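Local coordinates for glyoxylate-induced Protein (Pseudomonas aeruginosa, PDB 1SQ4) that is of unknown function but, as a two-domain cupin, may act as a ureidoglycine aminohydrolase, at residues 5-9 against 217-221; 65-69 against 140-144; 74-80 against 129-135; 163-167 against 178-182; 202-208 against 246-252. All blocks are in the same frame, centred on the assembly; numbering follows the deposited sequence.

Contact 1 of 5, residues 5-9 against 217-221; sequences SYYAP and YVLEG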
# COMPACT_ATOMS: atom_id res chain seq x y z
N SER A 5 13.50 31.03 23.55
CA SER A 5 12.56 31.49 22.53
C SER A 5 11.42 30.50 22.37
O SER A 5 11.57 29.31 22.67
CB SER A 5 13.27 31.62 21.19
OG SER A 5 13.61 30.33 20.69
N TYR A 6 10.29 30.99 21.88
CA TYR A 6 9.14 30.13 21.67
C TYR A 6 8.41 30.56 20.41
O TYR A 6 8.21 31.74 20.17
CB TYR A 6 8.21 30.20 22.87
CG TYR A 6 8.89 30.08 24.21
CD1 TYR A 6 9.25 28.84 24.74
CD2 TYR A 6 9.15 31.22 24.96
CE1 TYR A 6 9.85 28.75 26.01
CE2 TYR A 6 9.74 31.14 26.21
CZ TYR A 6 10.08 29.92 26.74
OH TYR A 6 10.62 29.90 28.00
N TYR A 7 8.04 29.59 19.59
CA TYR A 7 7.33 29.91 18.37
C TYR A 7 5.88 30.25 18.68
O TYR A 7 5.29 29.68 19.61
CB TYR A 7 7.38 28.73 17.39
CG TYR A 7 6.48 28.90 16.20
CD1 TYR A 7 5.13 28.56 16.27
CD2 TYR A 7 6.97 29.41 14.99
CE1 TYR A 7 4.29 28.72 15.15
CE2 TYR A 7 6.13 29.56 13.87
CZ TYR A 7 4.80 29.21 13.96
OH TYR A 7 3.98 29.33 12.86
N ALA A 8 5.33 31.18 17.91
CA ALA A 8 3.95 31.62 18.08
C ALA A 8 3.34 31.97 16.73
O ALA A 8 3.89 32.78 15.98
CB ALA A 8 3.88 32.81 19.02
N PRO A 9 2.18 31.37 16.40
CA PRO A 9 1.48 31.62 15.14
C PRO A 9 1.15 33.08 15.02
O PRO A 9 0.99 33.78 16.03
CB PRO A 9 0.21 30.79 15.28
CG PRO A 9 0.57 29.75 16.26
CD PRO A 9 1.37 30.50 17.27
N TYR A 217 3.95 19.44 21.05
CA TYR A 217 3.95 20.69 20.28
C TYR A 217 5.37 21.25 20.30
O TYR A 217 5.85 21.69 21.33
CB TYR A 217 2.97 21.71 20.88
CG TYR A 217 2.89 23.00 20.10
CD1 TYR A 217 3.91 23.94 20.17
CD2 TYR A 217 1.83 23.25 19.23
CE1 TYR A 217 3.87 25.10 19.41
CE2 TYR A 217 1.78 24.41 18.46
CZ TYR A 217 2.82 25.33 18.55
OH TYR A 217 2.78 26.49 17.81
N VAL A 218 6.02 21.25 19.15
CA VAL A 218 7.39 21.74 19.10
C VAL A 218 7.45 23.25 19.36
O VAL A 218 6.95 24.04 18.57
CB VAL A 218 8.04 21.42 17.75
CG1 VAL A 218 9.52 21.75 17.79
CG2 VAL A 218 7.83 19.95 17.42
N LEU A 219 8.08 23.62 20.47
CA LEU A 219 8.23 25.02 20.83
C LEU A 219 9.44 25.66 20.17
O LEU A 219 9.42 26.84 19.82
CB LEU A 219 8.35 25.18 22.35
CG LEU A 219 7.08 25.01 23.18
CD1 LEU A 219 7.38 25.29 24.64
CD2 LEU A 219 6.00 25.95 22.67
N GLU A 220 10.50 24.88 20.01
CA GLU A 220 11.72 25.41 19.43
C GLU A 220 12.59 24.35 18.81
O GLU A 220 12.66 23.22 19.29
CB GLU A 220 12.50 26.11 20.53
CG GLU A 220 13.91 26.47 20.17
CD GLU A 220 14.65 27.02 21.36
OE1 GLU A 220 14.55 26.40 22.45
OE2 GLU A 220 15.35 28.05 21.21
N GLY A 221 13.26 24.73 17.73
CA GLY A 221 14.16 23.81 17.07
C GLY A 221 13.58 23.01 15.93
O GLY A 221 12.45 23.21 15.49

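Contact 2 of 5, residues 65-69 against 140-144; sequences AETFS and WIRKH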
# COMPACT_ATOMS: atom_id res chain seq x y z
N ALA A 65 -9.52 10.32 21.36
CA ALA A 65 -8.78 11.58 21.27
C ALA A 65 -9.66 12.77 21.65
O ALA A 65 -9.65 13.80 20.97
CB ALA A 65 -8.25 11.75 19.86
N GLU A 66 -10.41 12.62 22.73
CA GLU A 66 -11.27 13.69 23.19
C GLU A 66 -10.95 13.99 24.64
O GLU A 66 -11.74 14.60 25.33
CB GLU A 66 -12.72 13.30 23.05
CG GLU A 66 -13.10 12.77 21.69
CD GLU A 66 -14.55 12.35 21.64
OE1 GLU A 66 -15.42 13.25 21.74
OE2 GLU A 66 -14.82 11.14 21.52
N THR A 67 -9.80 13.54 25.10
CA THR A 67 -9.43 13.78 26.49
C THR A 67 -8.94 15.21 26.68
O THR A 67 -9.34 15.89 27.62
CB THR A 67 -8.32 12.84 26.96
OG1 THR A 67 -8.78 11.49 26.89
CG2 THR A 67 -7.93 13.17 28.38
N PHE A 68 -8.08 15.66 25.78
CA PHE A 68 -7.53 16.99 25.89
C PHE A 68 -8.01 17.92 24.80
O PHE A 68 -8.51 17.49 23.76
CB PHE A 68 -5.99 16.94 25.84
CG PHE A 68 -5.35 16.39 27.09
CD1 PHE A 68 -5.37 17.11 28.28
CD2 PHE A 68 -4.70 15.17 27.06
CE1 PHE A 68 -4.73 16.62 29.43
CE2 PHE A 68 -4.06 14.67 28.20
CZ PHE A 68 -4.08 15.40 29.39
N SER A 69 -7.86 19.21 25.06
CA SER A 69 -8.22 20.24 24.12
C SER A 69 -7.10 21.27 24.27
O SER A 69 -6.68 21.60 25.38
CB SER A 69 -9.59 20.82 24.46
OG SER A 69 -9.50 22.12 25.01
N TRP A 140 -3.53 27.11 25.67
CA TRP A 140 -4.52 26.80 26.69
C TRP A 140 -4.90 25.33 26.55
O TRP A 140 -5.60 24.93 25.62
CB TRP A 140 -5.73 27.72 26.50
CG TRP A 140 -6.84 27.61 27.52
CD1 TRP A 140 -6.84 26.86 28.66
CD2 TRP A 140 -8.14 28.21 27.44
NE1 TRP A 140 -8.06 26.94 29.29
CE2 TRP A 140 -8.88 27.77 28.55
CE3 TRP A 140 -8.76 29.08 26.52
CZ2 TRP A 140 -10.20 28.16 28.78
CZ3 TRP A 140 -10.08 29.46 26.75
CH2 TRP A 140 -10.78 29.00 27.87
N ILE A 141 -4.43 24.52 27.49
CA ILE A 141 -4.71 23.11 27.48
C ILE A 141 -5.81 22.76 28.48
O ILE A 141 -5.69 23.04 29.67
CB ILE A 141 -3.42 22.35 27.79
CG1 ILE A 141 -2.36 22.75 26.78
CG2 ILE A 141 -3.66 20.87 27.72
CD1 ILE A 141 -0.96 22.30 27.12
N ARG A 142 -6.88 22.13 28.00
CA ARG A 142 -8.02 21.77 28.85
C ARG A 142 -8.29 20.29 28.99
O ARG A 142 -7.99 19.50 28.09
CB ARG A 142 -9.30 22.45 28.34
CG ARG A 142 -9.28 23.97 28.44
CD ARG A 142 -10.40 24.63 27.64
NE ARG A 142 -11.73 24.56 28.26
CZ ARG A 142 -12.68 23.71 27.90
NH1 ARG A 142 -12.46 22.83 26.93
NH2 ARG A 142 -13.86 23.75 28.50
N LYS A 143 -8.87 19.92 30.13
CA LYS A 143 -9.23 18.54 30.40
C LYS A 143 -10.19 18.47 31.56
O LYS A 143 -10.12 19.26 32.50
CB LYS A 143 -8.01 17.70 30.76
CG LYS A 143 -8.33 16.27 31.22
CD LYS A 143 -7.11 15.64 31.88
CE LYS A 143 -7.27 14.16 32.25
NZ LYS A 143 -8.50 13.82 33.02
N HIS A 144 -11.11 17.51 31.52
CA HIS A 144 -12.02 17.37 32.62
C HIS A 144 -11.22 16.66 33.71
O HIS A 144 -10.65 15.58 33.50
CB HIS A 144 -13.23 16.53 32.21
CG HIS A 144 -14.24 17.29 31.39
ND1 HIS A 144 -15.15 16.66 30.57
CD2 HIS A 144 -14.49 18.61 31.29
CE1 HIS A 144 -15.93 17.56 30.01
NE2 HIS A 144 -15.55 18.76 30.42
O HOH W 1 -11.47 15.16 29.32
O HOH W 2 -7.87 24.30 25.03

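Contact 3 of 5, residues 74-80 against 129-135; sequences ELAPNGG and RNTTGQH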
# COMPACT_ATOMS: atom_id res chain seq x y z
N GLU A 74 -4.64 34.33 20.73
CA GLU A 74 -3.99 35.58 20.43
C GLU A 74 -4.88 36.70 20.92
O GLU A 74 -6.02 36.88 20.44
CB GLU A 74 -3.77 35.69 18.91
CG GLU A 74 -3.31 37.05 18.41
CD GLU A 74 -3.26 37.16 16.89
OE1 GLU A 74 -3.26 38.29 16.37
OE2 GLU A 74 -3.20 36.12 16.20
N LEU A 75 -4.39 37.45 21.90
CA LEU A 75 -5.16 38.57 22.43
C LEU A 75 -4.56 39.86 21.94
O LEU A 75 -3.35 40.07 22.04
CB LEU A 75 -5.14 38.58 23.95
CG LEU A 75 -5.77 37.37 24.59
CD1 LEU A 75 -5.61 37.48 26.09
CD2 LEU A 75 -7.22 37.26 24.18
N ALA A 76 -5.41 40.70 21.40
CA ALA A 76 -4.98 41.99 20.92
C ALA A 76 -4.97 42.87 22.16
O ALA A 76 -5.49 42.49 23.21
CB ALA A 76 -5.96 42.54 19.91
N PRO A 77 -4.36 44.05 22.05
CA PRO A 77 -4.35 44.90 23.24
C PRO A 77 -5.74 45.04 23.82
O PRO A 77 -6.72 45.19 23.08
CB PRO A 77 -3.79 46.20 22.70
CG PRO A 77 -2.80 45.72 21.68
CD PRO A 77 -3.58 44.65 20.96
N ASN A 78 -5.82 44.97 25.14
CA ASN A 78 -7.07 45.11 25.88
C ASN A 78 -7.96 43.88 25.73
O ASN A 78 -9.10 43.88 26.19
CB ASN A 78 -7.80 46.37 25.41
CG ASN A 78 -8.87 46.82 26.37
OD1 ASN A 78 -8.59 47.14 27.53
ND2 ASN A 78 -10.12 46.84 25.91
N GLY A 79 -7.43 42.83 25.11
CA GLY A 79 -8.20 41.61 24.93
C GLY A 79 -8.20 40.70 26.14
O GLY A 79 -7.40 40.87 27.06
N GLY A 80 -9.11 39.72 26.14
CA GLY A 80 -9.21 38.79 27.25
C GLY A 80 -10.65 38.48 27.64
O GLY A 80 -11.54 38.57 26.80
N ARG A 129 -6.27 39.00 30.91
CA ARG A 129 -6.39 40.25 30.20
C ARG A 129 -5.04 40.66 29.64
O ARG A 129 -3.99 40.33 30.22
CB ARG A 129 -6.95 41.31 31.16
CG ARG A 129 -7.18 42.69 30.56
CD ARG A 129 -8.25 42.67 29.47
NE ARG A 129 -9.57 42.31 29.98
CZ ARG A 129 -10.63 42.12 29.20
NH1 ARG A 129 -11.79 41.79 29.74
NH2 ARG A 129 -10.53 42.25 27.89
N ASN A 130 -5.06 41.34 28.50
CA ASN A 130 -3.84 41.81 27.88
C ASN A 130 -3.76 43.32 28.15
O ASN A 130 -4.37 44.12 27.43
CB ASN A 130 -3.86 41.56 26.37
CG ASN A 130 -2.59 42.04 25.68
OD1 ASN A 130 -2.47 41.97 24.45
ND2 ASN A 130 -1.64 42.55 26.47
N THR A 131 -3.01 43.68 29.20
CA THR A 131 -2.86 45.08 29.60
C THR A 131 -1.75 45.82 28.87
O THR A 131 -1.50 46.97 29.19
CB THR A 131 -2.58 45.24 31.12
OG1 THR A 131 -1.35 44.60 31.46
CG2 THR A 131 -3.70 44.65 31.95
N THR A 132 -1.10 45.18 27.90
CA THR A 132 -0.02 45.85 27.17
C THR A 132 -0.52 46.41 25.85
O THR A 132 -1.67 46.23 25.48
CB THR A 132 1.17 44.91 26.85
OG1 THR A 132 0.84 44.10 25.72
CG2 THR A 132 1.51 44.02 28.04
N GLY A 133 0.37 47.10 25.13
CA GLY A 133 0.02 47.67 23.85
C GLY A 133 0.38 46.73 22.73
O GLY A 133 0.15 47.01 21.55
N GLN A 134 0.97 45.59 23.09
CA GLN A 134 1.36 44.59 22.11
C GLN A 134 0.52 43.31 22.26
O GLN A 134 0.04 43.00 23.35
CB GLN A 134 2.84 44.24 22.29
CG GLN A 134 3.66 44.56 21.07
CD GLN A 134 3.80 46.05 20.86
OE1 GLN A 134 4.03 46.51 19.74
NE2 GLN A 134 3.68 46.81 21.95
N HIS A 135 0.36 42.58 21.17
CA HIS A 135 -0.41 41.35 21.22
C HIS A 135 0.25 40.34 22.11
O HIS A 135 1.44 40.44 22.42
CB HIS A 135 -0.59 40.74 19.83
CG HIS A 135 -1.44 41.55 18.92
ND1 HIS A 135 -2.17 40.99 17.90
CD2 HIS A 135 -1.68 42.88 18.86
CE1 HIS A 135 -2.83 41.94 17.25
NE2 HIS A 135 -2.55 43.10 17.82

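Contact 4 of 5, residues 163-167 against 178-182; sequences DIQPL and TTRFV. With SCN (thiocyanate ion), chain D.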
# COMPACT_ATOMS: atom_id res chain seq x y z
N ASP A 163 12.79 29.16 34.99
CA ASP A 163 13.22 29.19 36.37
C ASP A 163 13.24 27.77 36.93
O ASP A 163 13.59 27.55 38.09
CB ASP A 163 12.27 30.08 37.19
CG ASP A 163 12.29 31.53 36.72
OD1 ASP A 163 11.27 32.24 36.91
OD2 ASP A 163 13.32 31.98 36.17
N ILE A 164 12.89 26.81 36.09
CA ILE A 164 12.86 25.43 36.54
C ILE A 164 14.00 24.64 35.95
O ILE A 164 14.18 24.58 34.73
CB ILE A 164 11.53 24.76 36.15
CG1 ILE A 164 10.39 25.39 36.93
CG2 ILE A 164 11.60 23.27 36.41
CD1 ILE A 164 9.04 24.84 36.60
N GLN A 165 14.79 24.03 36.82
CA GLN A 165 15.92 23.25 36.35
C GLN A 165 15.41 21.92 35.79
O GLN A 165 14.78 21.12 36.49
CB GLN A 165 16.92 23.02 37.49
CG GLN A 165 18.38 22.93 37.04
CD GLN A 165 18.99 24.29 36.69
OE1 GLN A 165 18.54 24.98 35.76
NE2 GLN A 165 20.01 24.69 37.45
N PRO A 166 15.67 21.67 34.50
CA PRO A 166 15.23 20.44 33.85
C PRO A 166 15.88 19.19 34.40
O PRO A 166 17.08 19.16 34.63
CB PRO A 166 15.57 20.68 32.38
CG PRO A 166 16.71 21.65 32.43
CD PRO A 166 16.30 22.59 33.53
N LEU A 167 15.06 18.17 34.62
CA LEU A 167 15.52 16.90 35.14
C LEU A 167 16.13 16.13 33.97
O LEU A 167 15.42 15.70 33.06
CB LEU A 167 14.33 16.13 35.71
CG LEU A 167 14.59 14.85 36.50
CD1 LEU A 167 13.26 14.39 37.07
CD2 LEU A 167 15.22 13.77 35.62
N THR A 178 13.99 16.77 30.91
CA THR A 178 12.58 17.13 30.95
C THR A 178 12.33 18.14 32.06
O THR A 178 12.87 18.02 33.16
CB THR A 178 11.72 15.88 31.25
OG1 THR A 178 11.97 14.88 30.27
CG2 THR A 178 10.24 16.24 31.24
N THR A 179 11.51 19.15 31.78
CA THR A 179 11.19 20.13 32.79
C THR A 179 9.76 19.88 33.24
O THR A 179 8.84 19.89 32.44
CB THR A 179 11.31 21.56 32.26
OG1 THR A 179 10.04 22.22 32.37
CG2 THR A 179 11.77 21.55 30.82
N ARG A 180 9.58 19.63 34.54
CA ARG A 180 8.27 19.33 35.11
C ARG A 180 7.80 20.43 36.04
O ARG A 180 8.60 21.16 36.62
CB ARG A 180 8.35 18.00 35.86
CG ARG A 180 8.78 16.86 34.97
CD ARG A 180 9.09 15.61 35.75
NE ARG A 180 9.47 14.52 34.85
CZ ARG A 180 10.06 13.40 35.24
NH1 ARG A 180 10.35 13.21 36.53
NH2 ARG A 180 10.38 12.47 34.35
N PHE A 181 6.48 20.52 36.21
CA PHE A 181 5.90 21.55 37.05
C PHE A 181 5.13 20.98 38.22
O PHE A 181 4.52 21.71 39.00
CB PHE A 181 4.98 22.41 36.20
CG PHE A 181 5.63 22.96 34.98
CD1 PHE A 181 6.11 24.27 34.96
CD2 PHE A 181 5.81 22.16 33.86
CE1 PHE A 181 6.76 24.78 33.84
CE2 PHE A 181 6.46 22.65 32.73
CZ PHE A 181 6.94 23.97 32.73
N VAL A 182 5.16 19.66 38.33
CA VAL A 182 4.45 18.97 39.39
C VAL A 182 5.23 17.76 39.85
O VAL A 182 5.86 17.07 39.07
CB VAL A 182 3.07 18.52 38.91
CG1 VAL A 182 2.51 17.46 39.83
CG2 VAL A 182 2.13 19.72 38.87
S SCN D . 7.52 14.00 29.86
C SCN D . 8.26 13.02 31.02
N SCN D . 8.79 12.37 31.79

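Contact 5 of 5, residues 202-208 against 246-252; sequences GVIPFAE and CPQACYS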
# COMPACT_ATOMS: atom_id res chain seq x y z
N GLY A 202 23.26 13.69 20.04
CA GLY A 202 23.07 12.60 19.12
C GLY A 202 21.66 12.05 19.01
O GLY A 202 20.67 12.78 19.08
N VAL A 203 21.59 10.74 18.83
CA VAL A 203 20.34 10.04 18.67
C VAL A 203 19.66 9.68 19.98
O VAL A 203 20.29 9.64 21.04
CB VAL A 203 20.54 8.73 17.87
CG1 VAL A 203 19.22 8.29 17.25
CG2 VAL A 203 21.62 8.94 16.81
N ILE A 204 18.36 9.43 19.89
CA ILE A 204 17.55 9.03 21.03
C ILE A 204 16.62 7.92 20.58
O ILE A 204 15.48 8.16 20.21
CB ILE A 204 16.70 10.17 21.57
CG1 ILE A 204 17.58 11.36 21.94
CG2 ILE A 204 15.90 9.68 22.76
CD1 ILE A 204 18.01 12.18 20.74
N PRO A 205 17.11 6.67 20.60
CA PRO A 205 16.36 5.49 20.20
C PRO A 205 15.04 5.28 20.92
O PRO A 205 14.12 4.70 20.36
CB PRO A 205 17.35 4.36 20.44
CG PRO A 205 18.19 4.88 21.55
CD PRO A 205 18.43 6.29 21.13
N PHE A 206 14.94 5.75 22.16
CA PHE A 206 13.69 5.60 22.90
C PHE A 206 13.32 6.94 23.53
O PHE A 206 13.78 7.28 24.62
CB PHE A 206 13.82 4.52 23.98
CG PHE A 206 14.15 3.16 23.44
CD1 PHE A 206 15.47 2.82 23.14
CD2 PHE A 206 13.15 2.21 23.22
CE1 PHE A 206 15.79 1.55 22.63
CE2 PHE A 206 13.46 0.94 22.71
CZ PHE A 206 14.78 0.62 22.42
N ALA A 207 12.50 7.71 22.83
CA ALA A 207 12.11 9.02 23.32
C ALA A 207 10.69 9.05 23.86
O ALA A 207 10.16 10.11 24.21
CB ALA A 207 12.27 10.06 22.22
N GLU A 208 10.07 7.88 23.92
CA GLU A 208 8.71 7.77 24.42
C GLU A 208 8.72 8.09 25.91
O GLU A 208 9.55 7.57 26.65
CB GLU A 208 8.17 6.35 24.18
CG GLU A 208 6.68 6.16 24.50
CD GLU A 208 6.00 5.14 23.58
OE1 GLU A 208 6.50 3.99 23.48
OE2 GLU A 208 4.96 5.48 22.96
N CYS A 246 2.84 3.90 20.43
CA CYS A 246 3.50 4.35 19.21
C CYS A 246 4.98 4.60 19.49
O CYS A 246 5.33 5.44 20.32
CB CYS A 246 2.85 5.64 18.71
SG CYS A 246 3.61 6.28 17.20
N PRO A 247 5.88 3.88 18.82
CA PRO A 247 7.32 4.08 19.06
C PRO A 247 7.76 5.52 18.78
O PRO A 247 7.25 6.18 17.87
CB PRO A 247 7.97 3.08 18.11
CG PRO A 247 6.94 1.99 18.01
CD PRO A 247 5.67 2.77 17.87
N GLN A 248 8.70 6.01 19.58
CA GLN A 248 9.21 7.37 19.43
C GLN A 248 10.72 7.44 19.51
O GLN A 248 11.31 7.11 20.54
CB GLN A 248 8.64 8.27 20.52
CG GLN A 248 7.14 8.18 20.71
CD GLN A 248 6.66 9.15 21.75
OE1 GLN A 248 6.89 10.35 21.63
NE2 GLN A 248 6.01 8.65 22.80
N ALA A 249 11.34 7.88 18.43
CA ALA A 249 12.80 8.02 18.39
C ALA A 249 13.08 9.42 17.91
O ALA A 249 12.35 9.96 17.08
CB ALA A 249 13.38 7.01 17.43
N CYS A 250 14.13 10.01 18.42
CA CYS A 250 14.43 11.36 18.03
C CYS A 250 15.85 11.53 17.51
O CYS A 250 16.77 10.86 17.96
CB CYS A 250 14.19 12.30 19.20
SG CYS A 250 14.46 14.02 18.75
N TYR A 251 16.01 12.43 16.56
CA TYR A 251 17.32 12.68 15.98
C TYR A 251 17.49 14.19 15.91
O TYR A 251 17.39 14.78 14.84
CB TYR A 251 17.39 12.08 14.58
CG TYR A 251 18.76 11.56 14.17
CD1 TYR A 251 19.08 10.20 14.32
CD2 TYR A 251 19.72 12.41 13.65
CE1 TYR A 251 20.34 9.71 13.94
CE2 TYR A 251 20.98 11.95 13.27
CZ TYR A 251 21.29 10.59 13.42
OH TYR A 251 22.56 10.15 13.07
N SER A 252 17.72 14.82 17.05
CA SER A 252 17.89 16.27 17.09
C SER A 252 19.32 16.64 16.75
O SER A 252 20.22 16.49 17.58
CB SER A 252 17.55 16.81 18.47
OG SER A 252 18.46 16.31 19.42

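Contact 1 of 5, residues 5-9 against 217-221
Ser-5 meets Glu-220 from well outside the carboxylate plane: OG donates to OE2 at 2.9 Å, 60° out of that plane. Glu-220 reaches the serine because CG stands anti to its backbone N (chi1 168°) and the chain continues extended. Two residues further along the N-terminal arm, Tyr-7 N donates to Leu-219 O at 3.1 Å, with an N-H...O angle of 155° and the donor in the carbonyl plane. That carbonyl belongs to a classic beta bulge, in which Leu-219 and Glu-220, at the end of strand 212-220, both face Arg-259 of strand 258-265. The strand lies in the C-terminal cupin unit of this double beta-barrel protein, so the irregular arm 5-9 is fastened where the strand is bulged. Tyr-7 and Tyr-217 cross at about a right angle, the hydroxyl of Tyr-217 arriving at the edge of the Tyr-7 ring, with OH 3.5 Å from CD1. On the other tyrosine of the arm the contact is apolar: Tyr-6 CD1 lies 4.0 Å from Leu-219 CD1, the branch approaching the ring obliquely. The phenol end of Tyr-6 is hydrogen-bonded to Glu-161, while Tyr-217 makes an edge-to-face contact with His-139 of the N-terminal cupin unit.

Contact 2 of 5, residues 65-69 against 140-144
Lys-143 sets CG anti to its backbone N (chi1 173°) while Phe-68 turns CG beside its own N (chi1 -72°), and these two choices bring the lysine methylenes against the phenylalanine ring. Strands 69-76 and 136-144 are neighbouring inner strands of the six-stranded sheet of the N-terminal cupin barrel, joined antiparallel here where strand 69-76 begins. Ser-69 and Arg-142 form a hydrogen-bonded pair: Arg-142 N donates to Ser-69 O at 2.7 Å and 170°, and Ser-69 N returns a more bent bond to Arg-142 O at 3.0 Å. The same carbonyl of Arg-142 also receives a CA-H...O contact from Phe-68.

Lys-143 runs obliquely across Phe-68, its CD 3.6 Å from CE1 of the ring. The chain stays extended as far as CE, which passes 4.0 Å from Thr-67 CG2, the two side chains lying side by side and pointing the same way, and bends only at chi4, turning NZ toward His-144 O. NZ donates to that oxygen and forms a salt bridge with Asp-190; these two bonds anchor the end of the chain whose methylenes lie obliquely against Phe-68. Phe-68 itself meets Tyr-263 edge-to-face, so the packing continues into the C-terminal barrel.

Arg-142 directs its charge to Glu-85 in a salt bridge. A second subunit closes over this region, where His-269 of that subunit meets Trp-140. Water 1 accepts from His-144 N and donates to Thr-67 O at 2.8 Å, while Ser-69 OG sits at the edge of the Arg-142 guanidinium, 3.6 Å from NH1.

Contact 3 of 5, residues 74-80 against 129-135
Asn-78 is held through both of its backbone polar atoms: N donates to Asn-130 O at 2.8 Å, in the carbonyl plane, and O accepts from Arg-129 NH2, also at 2.8 Å. The second bond is less direct, the donor being tilted 34° from the carbonyl plane. Arg-129 reaches back by bending at chi2 and chi3, which lays one face of its guanidinium against the backbone of Gly-80. NH2 has a second partner in Asp-50, with which it forms a salt bridge, so one nitrogen serves both the peptide oxygen and a carboxylate. Gly-79 O is satisfied by Asn-130 N, while Gly-79 N closes the type II turn 76-79 onto Ala-76 O.

This turn is the corner at which the chain leaves strand 69-76 for strand 79-81, passing between the two sheets of the N-terminal cupin barrel. Gly-80 and Arg-129 make a non-hydrogen-bonded antiparallel pair just beyond it. On the opposing loop, Thr-132 OG1 accepts from Gln-134 N, forming an ST turn.

At the other end, His-135 donates from ND1 to Glu-74 OE1 at 3.3 Å. The oxygen lies close to the imidazole plane but is approached on its anti side, with carboxylate and ring planes 41° apart. Glu-74 has its stronger partner in Arg-53, which forms a salt bridge with OE2. Ala-76 CA sits over the face of the His-135 ring in a CH-pi contact, 4.0 Å from the centroid and 8° off the normal.

Contact 4 of 5, residues 163-167 against 178-182
Leu-167 N donates to Thr-178 O at 2.6 Å, the shorter of two backbone bonds that make these residues an antiparallel hydrogen-bonded pair. The return bond, from Thr-178 N to Leu-167 O, is 2.8 Å long, yet the donor stands 41° above the carbonyl plane. Pro-166 packs beside this ladder, its CB 4.2 Å from Thr-179 CG2.

The side chain of Leu-167 turns to the guanidinium of Arg-180. With CG anti to the backbone N (chi1 -171°) and an extended branch, CD1 comes over one face of the guanidinium and approaches NH1. Arg-180 is itself extended from CG to NE, so its flat end is carried past the strand to where a thiocyanate ion is bound. NH2 donates to the thiocyanate N at 3.0 Å and 147°, with the nitrogen of the ion at the edge of the guanidinium. The methyl CG2 of Thr-178 lies 3.8 Å from the ion's carbon.

At the other end, Ile-164 meets the Phe-181 ring at about a right angle: CD1 comes obliquely to CD1 of the ring, while CG2 rests 3.7 Å from Arg-180 O. Phe-181 also stacks with Tyr-117 of the N-terminal barrel.

Strands 167-168 and 176-179 are the last two at this margin of the large sheet that includes the C-terminal cupin strands. The thiocyanate probably came from the crystallisation liquor, so its bond to Arg-180 implies that the Arg-180 guanidinium can receive a small anion here, without identifying a natural ligand.

Contact 5 of 5, residues 202-208 against 246-252
Glu-208 leaves the backbone with CG anti to N (chi1 -172°) and then bends at chi2, crossing Gln-248 at about a right angle. Its CB lies 3.4 Å from Gln-248 NE2, and CG comes against the same nitrogen. CD then passes to the neighbourhood of Cys-246 O, 3.3 Å away. Of the two tips, OE1 lies 3.7 Å from Cys-246 O, while OE2 accepts a weak bond from Gln-248 NE2 at 3.3 Å; the N-H...O angle is 167°, although carboxylate and amide planes stand 86° apart. Gln-248 OE1 is hydrogen-bonded to the Tyr-225 hydroxyl of strand 222-227.

The contact lies at the antiparallel edge of the smaller sheet of the C-terminal cupin barrel, where the short strand 203-204 lies along strand 248-251. Ile-204 and Cys-250 are its hydrogen-bonded pair: Ile-204 N donates to Cys-250 O, and Cys-250 N to Ile-204 O, both at 2.9 Å. After the chain detours through Pro-205 and Phe-206, Ala-207 N regains the strand at Gln-248 O, 2.6 Å away. Ala-207 CB and Ile-204 CB both pack on Cys-250 CB, at 4.2 Å and 4.1 Å, with Phe-198 completing this apolar side. At the far end, both methyls of Val-203 lie against the CD1-CE1 side of the Tyr-251 ring, and Lys-222 of a third subunit packs on Val-203. Phe-206 makes a cation-pi contact with Arg-39 of a fourth subunit.

The five contacts spread over both barrels of the bicupin. Contacts 2 and 3 belong to the N-terminal unit and reach the same six-stranded sheet through neighbouring strands 69-76 and 136-144, with centres 24 Å apart. Contacts 1 and 4 both reach the eight-stranded sheet of the C-terminal half, their centres about 18 Å apart, while contact 5 lies on a separate four-stranded sheet. Along the chain contact 3 is nested within contact 2; contacts 2, 4 and 5 follow in series. Contact 1 encloses contacts 2, 3 and 4 and crosses contact 5, thus returning the N-terminal arm to the second barrel. Contacts 3 and 5, 38 Å apart between centres, lie on opposite sides of the chain's centre.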